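Local coordinates for protein NADP-dependent alcohol dehydrogenase 6 (PDB 1PIW) that uses NADPH and zinc to reduce a wide range of aromatic and aliphatic aldehydes to alcohols, and works as a homodimer of the medium-chain alcohol dehydrogenase family, at residues D17-P21 with F337-K342; V147-I153 with L311-S315; V168-L172 with L246-C250; T206-S210 with Y240-F244. All coordinates share one frame; numbering follows the deposited sequence.

Contact 1: residues D17-P21 with F337-K342; sequences DWKNP and FERMEK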
# COMPACT_ATOMS: atom_id res chain seq x y z
N ASP A 17 -30.20 7.06 -23.35
CA ASP A 17 -29.94 7.82 -24.56
C ASP A 17 -28.68 8.65 -24.26
O ASP A 17 -28.51 9.75 -24.79
CB ASP A 17 -31.12 8.74 -24.81
CG ASP A 17 -31.20 9.22 -26.23
OD1 ASP A 17 -31.79 10.30 -26.46
OD2 ASP A 17 -30.67 8.51 -27.12
N TRP A 18 -27.80 8.11 -23.41
CA TRP A 18 -26.60 8.84 -23.00
C TRP A 18 -25.71 9.30 -24.13
O TRP A 18 -25.00 10.29 -23.99
CB TRP A 18 -25.77 8.04 -22.00
CG TRP A 18 -24.99 6.89 -22.58
CD1 TRP A 18 -25.43 5.62 -22.77
CD2 TRP A 18 -23.62 6.91 -23.02
NE1 TRP A 18 -24.42 4.84 -23.30
CE2 TRP A 18 -23.30 5.62 -23.46
CE3 TRP A 18 -22.63 7.90 -23.08
CZ2 TRP A 18 -22.04 5.28 -23.95
CZ3 TRP A 18 -21.38 7.56 -23.57
CH2 TRP A 18 -21.10 6.26 -24.00
N LYS A 19 -25.75 8.59 -25.25
CA LYS A 19 -24.91 8.97 -26.39
C LYS A 19 -25.49 10.11 -27.21
O LYS A 19 -24.91 10.48 -28.23
CB LYS A 19 -24.66 7.79 -27.31
CG LYS A 19 -23.81 6.70 -26.72
CD LYS A 19 -23.58 5.65 -27.78
CE LYS A 19 -22.94 4.41 -27.22
NZ LYS A 19 -22.82 3.38 -28.27
N ASN A 20 -26.62 10.67 -26.80
CA ASN A 20 -27.22 11.77 -27.55
C ASN A 20 -27.64 12.94 -26.69
O ASN A 20 -28.83 13.29 -26.64
CB ASN A 20 -28.40 11.29 -28.38
CG ASN A 20 -27.98 10.42 -29.54
OD1 ASN A 20 -28.16 9.21 -29.51
ND2 ASN A 20 -27.40 11.03 -30.56
N PRO A 21 -26.68 13.58 -26.01
CA PRO A 21 -26.95 14.73 -25.15
C PRO A 21 -27.60 15.83 -25.98
O PRO A 21 -27.30 15.98 -27.17
CB PRO A 21 -25.56 15.13 -24.66
CG PRO A 21 -24.84 13.83 -24.64
CD PRO A 21 -25.26 13.19 -25.93
N PHE A 337 -18.56 10.74 -27.29
CA PHE A 337 -19.06 9.65 -26.48
C PHE A 337 -19.01 8.32 -27.20
O PHE A 337 -18.60 7.31 -26.63
CB PHE A 337 -20.50 9.89 -26.04
CG PHE A 337 -20.64 10.89 -24.93
CD1 PHE A 337 -21.90 11.21 -24.43
CD2 PHE A 337 -19.52 11.52 -24.39
CE1 PHE A 337 -22.05 12.14 -23.41
CE2 PHE A 337 -19.66 12.45 -23.37
CZ PHE A 337 -20.93 12.77 -22.88
N GLU A 338 -19.44 8.33 -28.46
CA GLU A 338 -19.46 7.12 -29.28
C GLU A 338 -18.10 6.48 -29.33
O GLU A 338 -17.94 5.33 -28.98
CB GLU A 338 -19.90 7.44 -30.71
CG GLU A 338 -20.33 6.23 -31.52
CD GLU A 338 -21.80 5.86 -31.28
OE1 GLU A 338 -22.14 5.42 -30.16
OE2 GLU A 338 -22.61 6.04 -32.22
N ARG A 339 -17.12 7.26 -29.78
CA ARG A 339 -15.75 6.79 -29.91
C ARG A 339 -15.09 6.39 -28.60
O ARG A 339 -14.32 5.43 -28.56
CB ARG A 339 -14.92 7.86 -30.62
CG ARG A 339 -15.37 8.08 -32.04
CD ARG A 339 -14.17 8.10 -32.96
NE ARG A 339 -13.73 9.46 -33.27
CZ ARG A 339 -12.45 9.82 -33.36
NH1 ARG A 339 -11.49 8.93 -33.17
NH2 ARG A 339 -12.14 11.06 -33.66
N MET A 340 -15.37 7.12 -27.52
CA MET A 340 -14.79 6.77 -26.24
C MET A 340 -15.23 5.36 -25.90
O MET A 340 -14.45 4.57 -25.40
CB MET A 340 -15.26 7.72 -25.16
CG MET A 340 -14.46 9.00 -25.06
SD MET A 340 -12.83 8.77 -24.33
CE MET A 340 -12.10 10.44 -24.72
N GLU A 341 -16.49 5.04 -26.20
CA GLU A 341 -16.99 3.70 -25.92
C GLU A 341 -16.21 2.71 -26.76
O GLU A 341 -15.81 1.66 -26.26
CB GLU A 341 -18.47 3.59 -26.24
CG GLU A 341 -19.11 2.28 -25.79
CD GLU A 341 -20.60 2.20 -26.09
OE1 GLU A 341 -20.96 2.32 -27.29
OE2 GLU A 341 -21.40 2.01 -25.15
N LYS A 342 -16.00 3.04 -28.02
CA LYS A 342 -15.26 2.18 -28.94
C LYS A 342 -13.76 2.20 -28.66
O LYS A 342 -13.00 1.47 -29.30
CB LYS A 342 -15.48 2.61 -30.39
CG LYS A 342 -16.78 2.14 -31.04
CD LYS A 342 -18.00 2.75 -30.38
CE LYS A 342 -19.27 2.51 -31.20
NZ LYS A 342 -20.42 3.23 -30.60
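Phe-337 meets residues 17-21, a type I turn and the proline after it, through one side of its ring: CE1 packs on Pro-21 CG at 3.5 Å, while CD1 lies in an edge position beside the carbonyl O of Trp-18. The indole of Trp-18 slants across the base of the same phenyl group, with Trp-18 CZ3 3.5 Å from Phe-337 CB and the ring planes 34° apart, so the pair is neither stacked nor T-shaped. Lys-19 lays its CG 3.4 Å above the plane of that indole, over its centre. Beyond CG the lysine chain runs extended, carrying NZ to the helix carboxylates. Its salt bridge to Glu-338 OE1 (2.9 Å from Lys-19 NZ) belongs to a network with Glu-341 and Lys-342, although the places of the two OE1 atoms are less sure. Glu-341 OE2 also approaches the indole edge, in its plane. Replacing Trp-18 by an alanine would probably open a gap between Phe-337 and the lysine chain, leaving Lys-19 CG without the surface it rests on. Helix 47-53 packs on both aromatic residues through Ile-50, and strand 7-12 reaches Phe-337 and Pro-21 through Ile-12.

Contact 2: residues V147-I153 with L311-S315; sequences VPIPENI and LKLVS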
# COMPACT_ATOMS: atom_id res chain seq x y z
N VAL A 147 -7.47 27.38 -11.58
CA VAL A 147 -6.05 27.60 -11.70
C VAL A 147 -5.72 28.42 -12.93
O VAL A 147 -6.50 28.51 -13.87
CB VAL A 147 -5.25 26.28 -11.79
CG1 VAL A 147 -5.31 25.54 -10.47
CG2 VAL A 147 -5.80 25.43 -12.90
N PRO A 148 -4.54 29.07 -12.91
CA PRO A 148 -4.12 29.88 -14.05
C PRO A 148 -3.52 28.92 -15.07
O PRO A 148 -2.91 27.92 -14.70
CB PRO A 148 -3.07 30.81 -13.44
CG PRO A 148 -3.35 30.78 -11.96
CD PRO A 148 -3.69 29.35 -11.74
N ILE A 149 -3.69 29.20 -16.35
CA ILE A 149 -3.11 28.32 -17.34
C ILE A 149 -1.84 28.98 -17.84
O ILE A 149 -1.87 30.10 -18.36
CB ILE A 149 -4.07 28.13 -18.53
CG1 ILE A 149 -5.48 27.81 -18.02
CG2 ILE A 149 -3.53 27.04 -19.44
CD1 ILE A 149 -5.57 26.64 -17.04
N PRO A 150 -0.69 28.32 -17.66
CA PRO A 150 0.58 28.88 -18.11
C PRO A 150 0.43 29.42 -19.53
O PRO A 150 -0.06 28.71 -20.42
CB PRO A 150 1.53 27.69 -18.03
CG PRO A 150 1.05 27.00 -16.82
CD PRO A 150 -0.47 27.03 -16.99
N GLU A 151 0.82 30.67 -19.74
CA GLU A 151 0.71 31.30 -21.04
C GLU A 151 1.10 30.44 -22.23
O GLU A 151 0.49 30.56 -23.29
CB GLU A 151 1.53 32.59 -21.09
CG GLU A 151 0.81 33.87 -20.63
CD GLU A 151 1.67 35.14 -20.83
OE1 GLU A 151 2.24 35.30 -21.94
OE2 GLU A 151 1.76 35.97 -19.89
N ASN A 152 2.10 29.57 -22.08
CA ASN A 152 2.57 28.77 -23.21
C ASN A 152 1.99 27.37 -23.45
O ASN A 152 2.64 26.55 -24.10
CB ASN A 152 4.09 28.66 -23.18
CG ASN A 152 4.60 27.88 -21.99
OD1 ASN A 152 4.28 28.21 -20.85
ND2 ASN A 152 5.39 26.85 -22.25
N ILE A 153 0.80 27.09 -22.95
CA ILE A 153 0.20 25.78 -23.19
C ILE A 153 -1.08 25.94 -24.00
O ILE A 153 -2.05 26.54 -23.54
CB ILE A 153 -0.18 25.04 -21.90
CG1 ILE A 153 0.94 25.13 -20.87
CG2 ILE A 153 -0.43 23.59 -22.22
CD1 ILE A 153 0.60 24.46 -19.56
N LEU A 311 0.89 21.87 -14.17
CA LEU A 311 0.78 22.90 -15.18
C LEU A 311 2.14 23.54 -15.39
O LEU A 311 2.50 23.89 -16.50
CB LEU A 311 -0.25 23.95 -14.78
CG LEU A 311 -1.69 23.56 -15.07
CD1 LEU A 311 -2.57 24.77 -14.93
CD2 LEU A 311 -1.77 23.00 -16.48
N LYS A 312 2.90 23.68 -14.31
CA LYS A 312 4.23 24.27 -14.40
C LYS A 312 5.14 23.37 -15.23
O LYS A 312 5.79 23.81 -16.17
CB LYS A 312 4.82 24.47 -13.00
CG LYS A 312 6.24 25.01 -12.95
CD LYS A 312 6.72 25.09 -11.50
CE LYS A 312 8.14 25.60 -11.40
NZ LYS A 312 8.22 27.04 -11.74
N LEU A 313 5.17 22.09 -14.87
CA LEU A 313 5.99 21.11 -15.57
C LEU A 313 5.68 21.01 -17.04
O LEU A 313 6.56 21.16 -17.88
CB LEU A 313 5.81 19.75 -14.92
CG LEU A 313 6.41 18.59 -15.70
CD1 LEU A 313 7.85 18.87 -16.02
CD2 LEU A 313 6.29 17.33 -14.88
N VAL A 314 4.43 20.74 -17.38
CA VAL A 314 4.06 20.63 -18.78
C VAL A 314 4.51 21.89 -19.52
O VAL A 314 5.01 21.81 -20.63
CB VAL A 314 2.54 20.46 -18.95
CG1 VAL A 314 2.16 20.59 -20.42
CG2 VAL A 314 2.13 19.09 -18.41
N SER A 315 4.34 23.04 -18.88
CA SER A 315 4.74 24.31 -19.46
C SER A 315 6.25 24.44 -19.64
O SER A 315 6.73 24.85 -20.70
CB SER A 315 4.26 25.45 -18.57
OG SER A 315 5.19 26.51 -18.60
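Leu-311 sends CD1 into the angle of the chain where strand 146-148 gives way to loop. There it meets Val-147 CG2 at 3.9 Å, Pro-150 CD at 3.7 Å and Ile-149 CD1 at 4.1 Å. Its other branch, CD2, turns to Ile-153 CD1. One helical turn on, Ser-315 and Asn-152 are joined by two hydrogen bonds. Ser-315 OG donates to Asn-152 OD1 (3.0 Å) in the carbonyl plane and on a lone pair, with an angle of 118° at the oxygen. Asn-152 ND2 donates to the backbone O of Ser-315 (2.9 Å), which lies in the amide plane, although the donor is tilted 29° from the plane of the serine carbonyl. Both ends of the amide are engaged, which should hold it against flipping.

The contact joins the two halves of the medium-chain dehydrogenase fold: segment 147-153 comes from the GroES-like part and helix 304-316 from the cofactor-binding part. Behind the first shell, a type I turn from Pro-150 to Ile-153, closed by Ile-153 N to Pro-150 O, sets Asn-152 at the helix. At the start of the turn Pro-150 CB lies against Ser-315 CB at 3.6 Å. Farther out, Val-147 and Ile-149 are tied by backbone bonds to Gly-92 and Arg-90, and Leu-161 of helix 161-174 packs on Leu-311 and Val-314.

Contact 3: residues V168-L172 with L246-C250; sequences VYSPL and LIVVC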
# COMPACT_ATOMS: atom_id res chain seq x y z
N VAL A 168 -2.89 11.25 -12.53
CA VAL A 168 -1.70 10.37 -12.56
C VAL A 168 -0.57 11.12 -11.91
O VAL A 168 0.32 10.53 -11.30
CB VAL A 168 -1.15 10.11 -13.96
CG1 VAL A 168 -0.74 8.66 -14.07
CG2 VAL A 168 -2.13 10.54 -15.02
N TYR A 169 -0.60 12.43 -12.06
CA TYR A 169 0.46 13.24 -11.50
C TYR A 169 0.52 13.14 -9.99
O TYR A 169 1.59 12.94 -9.44
CB TYR A 169 0.32 14.70 -11.93
CG TYR A 169 1.40 15.57 -11.35
CD1 TYR A 169 2.75 15.23 -11.51
CD2 TYR A 169 1.09 16.70 -10.62
CE1 TYR A 169 3.76 16.00 -10.95
CE2 TYR A 169 2.10 17.48 -10.05
CZ TYR A 169 3.43 17.12 -10.22
OH TYR A 169 4.41 17.88 -9.64
N SER A 170 -0.62 13.27 -9.34
CA SER A 170 -0.63 13.20 -7.88
C SER A 170 -0.00 11.90 -7.36
O SER A 170 0.91 11.94 -6.52
CB SER A 170 -2.05 13.35 -7.35
OG SER A 170 -2.02 13.87 -6.04
N PRO A 171 -0.47 10.74 -7.82
CA PRO A 171 0.15 9.51 -7.31
C PRO A 171 1.63 9.39 -7.67
O PRO A 171 2.44 8.92 -6.87
CB PRO A 171 -0.70 8.40 -7.94
CG PRO A 171 -1.20 9.02 -9.19
CD PRO A 171 -1.57 10.42 -8.75
N LEU A 172 1.99 9.82 -8.88
CA LEU A 172 3.38 9.74 -9.31
C LEU A 172 4.30 10.50 -8.36
O LEU A 172 5.22 9.92 -7.80
CB LEU A 172 3.54 10.26 -10.74
CG LEU A 172 3.06 9.30 -11.83
CD1 LEU A 172 3.29 9.91 -13.20
CD2 LEU A 172 3.79 7.98 -11.69
N LEU A 246 7.11 1.86 -8.74
CA LEU A 246 5.73 2.30 -8.66
C LEU A 246 4.97 1.94 -9.93
O LEU A 246 5.51 2.04 -11.03
CB LEU A 246 5.72 3.81 -8.48
CG LEU A 246 4.42 4.53 -8.80
CD1 LEU A 246 3.47 4.33 -7.65
CD2 LEU A 246 4.68 6.00 -9.02
N ILE A 247 3.72 1.52 -9.78
CA ILE A 247 2.87 1.19 -10.91
C ILE A 247 1.53 1.88 -10.68
O ILE A 247 0.95 1.78 -9.60
CB ILE A 247 2.61 -0.33 -11.03
CG1 ILE A 247 3.83 -1.02 -11.62
CG2 ILE A 247 1.42 -0.59 -11.92
CD1 ILE A 247 3.61 -2.50 -11.86
N VAL A 248 1.06 2.60 -11.70
CA VAL A 248 -0.21 3.30 -11.59
C VAL A 248 -1.20 2.62 -12.53
O VAL A 248 -0.93 2.50 -13.72
CB VAL A 248 -0.08 4.79 -11.99
CG1 VAL A 248 -1.41 5.48 -11.94
CG2 VAL A 248 0.87 5.49 -11.06
N VAL A 249 -2.33 2.18 -11.99
CA VAL A 249 -3.34 1.52 -12.81
C VAL A 249 -4.36 2.56 -13.24
O VAL A 249 -5.02 3.17 -12.40
CB VAL A 249 -4.05 0.40 -12.03
CG1 VAL A 249 -5.02 -0.34 -12.95
CG2 VAL A 249 -3.02 -0.56 -11.48
N CYS A 250 -4.48 2.75 -14.55
CA CYS A 250 -5.37 3.74 -15.13
C CYS A 250 -6.45 3.17 -16.02
O CYS A 250 -7.07 3.90 -16.79
CB CYS A 250 -4.55 4.72 -15.95
SG CYS A 250 -3.11 5.37 -15.06
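Leu-172 reaches the strand at residues 246-250 with one methyl. From CB the side chain sets off with CG anti to the carbonyl carbon (chi1 -76°), and CB and CG serve as the stalk, standing back from the strand. At CG the chain forks. CD1 stays on the far side of the fork, whereas CD2 comes forward between two strand side chains, 3.4 Å from Leu-246 CD2 and 3.9 Å from Val-248 CG2. The Leu-172 side chain crosses those of Leu-246 and Val-248 at about a right angle. Leu-246 CD2 also slides past that methyl to within 4.0 Å of Leu-172 CA, so the leucine of the strand lies against the helix backbone itself.

Strand 244-249 is an inner strand of the parallel Rossmann sheet, in the order 3-2-1-4-5-6, and helix 161-174 leads into the first strand. Helix segment 168-172 runs nearly antiparallel to strand segment 246-249, at 156°. The axes of these two short segments are 9.5 Å apart, a gap filled mainly by apolar side chains, with no hydrogen bond between the segments. Val-248 is divided between two helix residues: CG2 faces Leu-172, while CG1 meets Val-168 CG1 at 3.9 Å. Pro-171, between them, turns its ring toward that same CG1; its N has no bond to the preceding turn, and the helix kinks there. Just past the C-terminal end of the strand, Cys-250, a residue that binds NADP, places SG 4.2 Å from Val-168 CG1. Ile-191 of helix 190-202, itself an NADP-binding residue, packs on both Val-168 and Cys-250.

Contact 4: residues T206-S210 with Y240-F244; sequences TYVIS and YFDTF. With NAP (NADP nicotinamide-adenine-dinucleotide phosphate), chain E.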
# COMPACT_ATOMS: atom_id res chain seq x y z
N THR A 206 10.06 4.74 -17.73
CA THR A 206 8.68 4.30 -17.80
C THR A 206 8.40 3.07 -18.65
O THR A 206 8.94 2.91 -19.74
CB THR A 206 7.80 5.43 -18.32
OG1 THR A 206 8.14 6.64 -17.63
CG2 THR A 206 6.37 5.13 -18.07
N TYR A 207 7.53 2.20 -18.14
CA TYR A 207 7.13 0.99 -18.84
C TYR A 207 5.64 1.11 -19.09
O TYR A 207 4.88 1.38 -18.16
CB TYR A 207 7.38 -0.23 -17.95
CG TYR A 207 8.80 -0.75 -17.93
CD1 TYR A 207 9.88 0.12 -17.79
CD2 TYR A 207 9.07 -2.12 -18.03
CE1 TYR A 207 11.19 -0.36 -17.73
CE2 TYR A 207 10.38 -2.61 -17.97
CZ TYR A 207 11.43 -1.72 -17.82
OH TYR A 207 12.73 -2.18 -17.75
N VAL A 208 5.19 0.93 -20.33
CA VAL A 208 3.75 0.98 -20.58
C VAL A 208 3.30 -0.45 -20.47
O VAL A 208 3.94 -1.35 -21.00
CB VAL A 208 3.41 1.54 -21.97
CG1 VAL A 208 1.97 1.25 -22.31
CG2 VAL A 208 3.60 3.05 -21.97
N ILE A 209 2.20 -0.68 -19.76
CA ILE A 209 1.73 -2.04 -19.57
C ILE A 209 0.30 -2.21 -20.05
O ILE A 209 -0.66 -1.95 -19.32
CB ILE A 209 1.84 -2.44 -18.08
CG1 ILE A 209 3.30 -2.29 -17.64
CG2 ILE A 209 1.35 -3.87 -17.88
CD1 ILE A 209 3.52 -2.46 -16.16
N SER A 210 0.17 -2.66 -21.29
CA SER A 210 -1.13 -2.86 -21.91
C SER A 210 -1.40 -4.35 -22.08
O SER A 210 -0.55 -5.18 -21.79
CB SER A 210 -1.17 -2.17 -23.26
OG SER A 210 -2.47 -2.17 -23.78
N TYR A 240 8.94 -9.94 -15.37
CA TYR A 240 9.54 -8.66 -15.01
C TYR A 240 9.81 -8.55 -13.51
O TYR A 240 10.08 -7.47 -12.98
CB TYR A 240 8.68 -7.51 -15.51
CG TYR A 240 8.75 -7.40 -17.01
CD1 TYR A 240 8.00 -8.24 -17.84
CD2 TYR A 240 9.64 -6.51 -17.61
CE1 TYR A 240 8.14 -8.20 -19.23
CE2 TYR A 240 9.79 -6.46 -19.00
CZ TYR A 240 9.04 -7.31 -19.80
OH TYR A 240 9.22 -7.26 -21.16
N PHE A 241 9.73 -9.70 -12.86
CA PHE A 241 9.98 -9.84 -11.44
C PHE A 241 10.96 -8.78 -10.90
O PHE A 241 11.95 -8.46 -11.55
CB PHE A 241 10.55 -11.24 -11.19
CG PHE A 241 10.84 -11.54 -9.76
CD1 PHE A 241 9.88 -12.14 -8.96
CD2 PHE A 241 12.07 -11.20 -9.21
CE1 PHE A 241 10.14 -12.41 -7.62
CE2 PHE A 241 12.35 -11.47 -7.87
CZ PHE A 241 11.38 -12.07 -7.07
N ASP A 242 10.64 -8.25 -9.72
CA ASP A 242 11.46 -7.26 -9.01
C ASP A 242 12.07 -6.13 -9.86
O ASP A 242 13.28 -5.90 -9.82
CB ASP A 242 12.59 -7.99 -8.25
CG ASP A 242 13.28 -7.11 -7.21
OD1 ASP A 242 12.63 -6.76 -6.20
OD2 ASP A 242 14.46 -6.77 -7.40
N THR A 243 11.22 -5.40 -10.58
CA THR A 243 11.72 -4.31 -11.42
C THR A 243 11.11 -2.92 -11.16
O THR A 243 11.81 -1.91 -11.25
CB THR A 243 11.51 -4.64 -12.91
OG1 THR A 243 11.93 -3.52 -13.71
CG2 THR A 243 10.05 -4.90 -13.19
N PHE A 244 9.82 -2.89 -10.84
CA PHE A 244 9.10 -1.63 -10.63
C PHE A 244 9.06 -1.02 -9.24
O PHE A 244 8.82 -1.71 -8.25
CB PHE A 244 7.65 -1.79 -11.10
CG PHE A 244 7.52 -2.07 -12.56
CD1 PHE A 244 7.84 -1.09 -13.49
CD2 PHE A 244 7.11 -3.31 -13.00
CE1 PHE A 244 7.76 -1.35 -14.84
CE2 PHE A 244 7.03 -3.58 -14.35
CZ PHE A 244 7.35 -2.60 -15.28
PA NAP E . -9.94 6.09 -21.30
O1A NAP E . -11.27 5.80 -20.88
O2A NAP E . -9.53 6.98 -22.47
O5B NAP E . -9.19 4.69 -21.52
C5B NAP E . -9.17 3.73 -20.43
C4B NAP E . -8.04 2.80 -20.88
O4B NAP E . -7.86 1.73 -19.84
C3B NAP E . -8.29 1.97 -22.18
O3B NAP E . -7.77 2.72 -23.29
C2B NAP E . -7.59 0.66 -21.90
O2B NAP E . -6.18 0.69 -22.13
C1B NAP E . -7.88 0.41 -20.39
N9A NAP E . -9.13 -0.38 -20.24
C8A NAP E . -10.44 -0.17 -20.63
N7A NAP E . -11.28 -1.15 -20.31
C5A NAP E . -10.46 -2.07 -19.66
C6A NAP E . -10.78 -3.33 -19.09
N6A NAP E . -11.99 -3.91 -19.05
N1A NAP E . -9.74 -4.05 -18.50
C2A NAP E . -8.44 -3.54 -18.48
N3A NAP E . -8.09 -2.31 -19.03
C4A NAP E . -9.14 -1.60 -19.61
O3 NAP E . -9.09 6.65 -20.11
PN NAP E . -9.42 7.52 -18.85
O1N NAP E . -10.36 8.59 -19.18
O2N NAP E . -8.10 7.92 -18.33
O5D NAP E . -10.12 6.48 -17.91
C5D NAP E . -10.93 7.01 -16.85
C4D NAP E . -10.80 6.10 -15.69
O4D NAP E . -10.07 6.82 -14.67
C3D NAP E . -12.18 5.76 -15.07
O3D NAP E . -12.27 4.39 -14.63
C2D NAP E . -12.31 6.77 -13.95
O2D NAP E . -13.16 6.34 -12.92
C1D NAP E . -10.91 6.94 -13.48
P2B NAP E . -5.36 -0.53 -22.77
O1X NAP E . -5.06 -1.47 -21.62
O2X NAP E . -6.35 -1.07 -23.74
O3X NAP E . -4.12 0.08 -23.33
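Tyr-207 offers a face of its ring to the edge of Phe-244, in an offset edge-to-face pair with centroids 4.9 Å apart and planes at 88°. The touching edge is CE1 and CZ of Phe-244: CE1 sits near Tyr-207 CG, and CZ near Tyr-207 CD2. Tyr-207 brings its ring there with CG beside the backbone N (chi1 -81°). Its rim is used as well, for Tyr-240 CD2 comes in near the ring plane, 4.0 Å from Tyr-207 CE2. Two residues along the strand, the Ile-209 and Phe-244 side chains approach from opposite directions, Ile-209 CD1 meeting Phe-244 CZ at 3.9 Å. A serine in place of Tyr-207 would probably leave the Phe-244 edge without the ring it abuts and take from Tyr-240 a ring it packs on.

Ser-210, at the end of the strand, takes no part in this cluster but binds the cofactor: its OG donates to O3X of the NADP 2'-phosphate at 2.8 Å. This is the end of the second strand of a Rossmann fold, where the adenosine ribose is read; the 2'-phosphate distinguishes NADP from NAD, consistent with the enzyme's use of NADP. Beyond the aromatic cluster, Asp-242 forms a salt bridge with Arg-105 of the second subunit. Strand 205-210 lies between strands 182-186 and 226-229. Ile-228 of the latter packs on both tyrosines, and Trp-236 of helix 236-239 covers Ile-209 and Phe-244.

Contacts 3 and 4 are neighbours on the parallel cofactor-binding sheet: their centres lie 13 Å apart, and Ile-247 CD1 meets Ile-209 CD1 at 4.3 Å. Both reach the NADP, contact 3 through Cys-250, which touches it, and contact 4 through Ser-210 at the 2'-phosphate. Contact 2 comes within about 5 Å of contact 3 between nearest atoms, without touching, and helix 161-174, which supplies one side of contact 3, also packs on contact 2 through Leu-161. Contact 1 stands apart, about 27 Å between centres from contact 3 and on the opposite side of the chain's centre. Even so, the side chain of Glu-341 is about 9 Å from the cofactor, and the side chain of Phe-337 about 12 Å from a zinc ion.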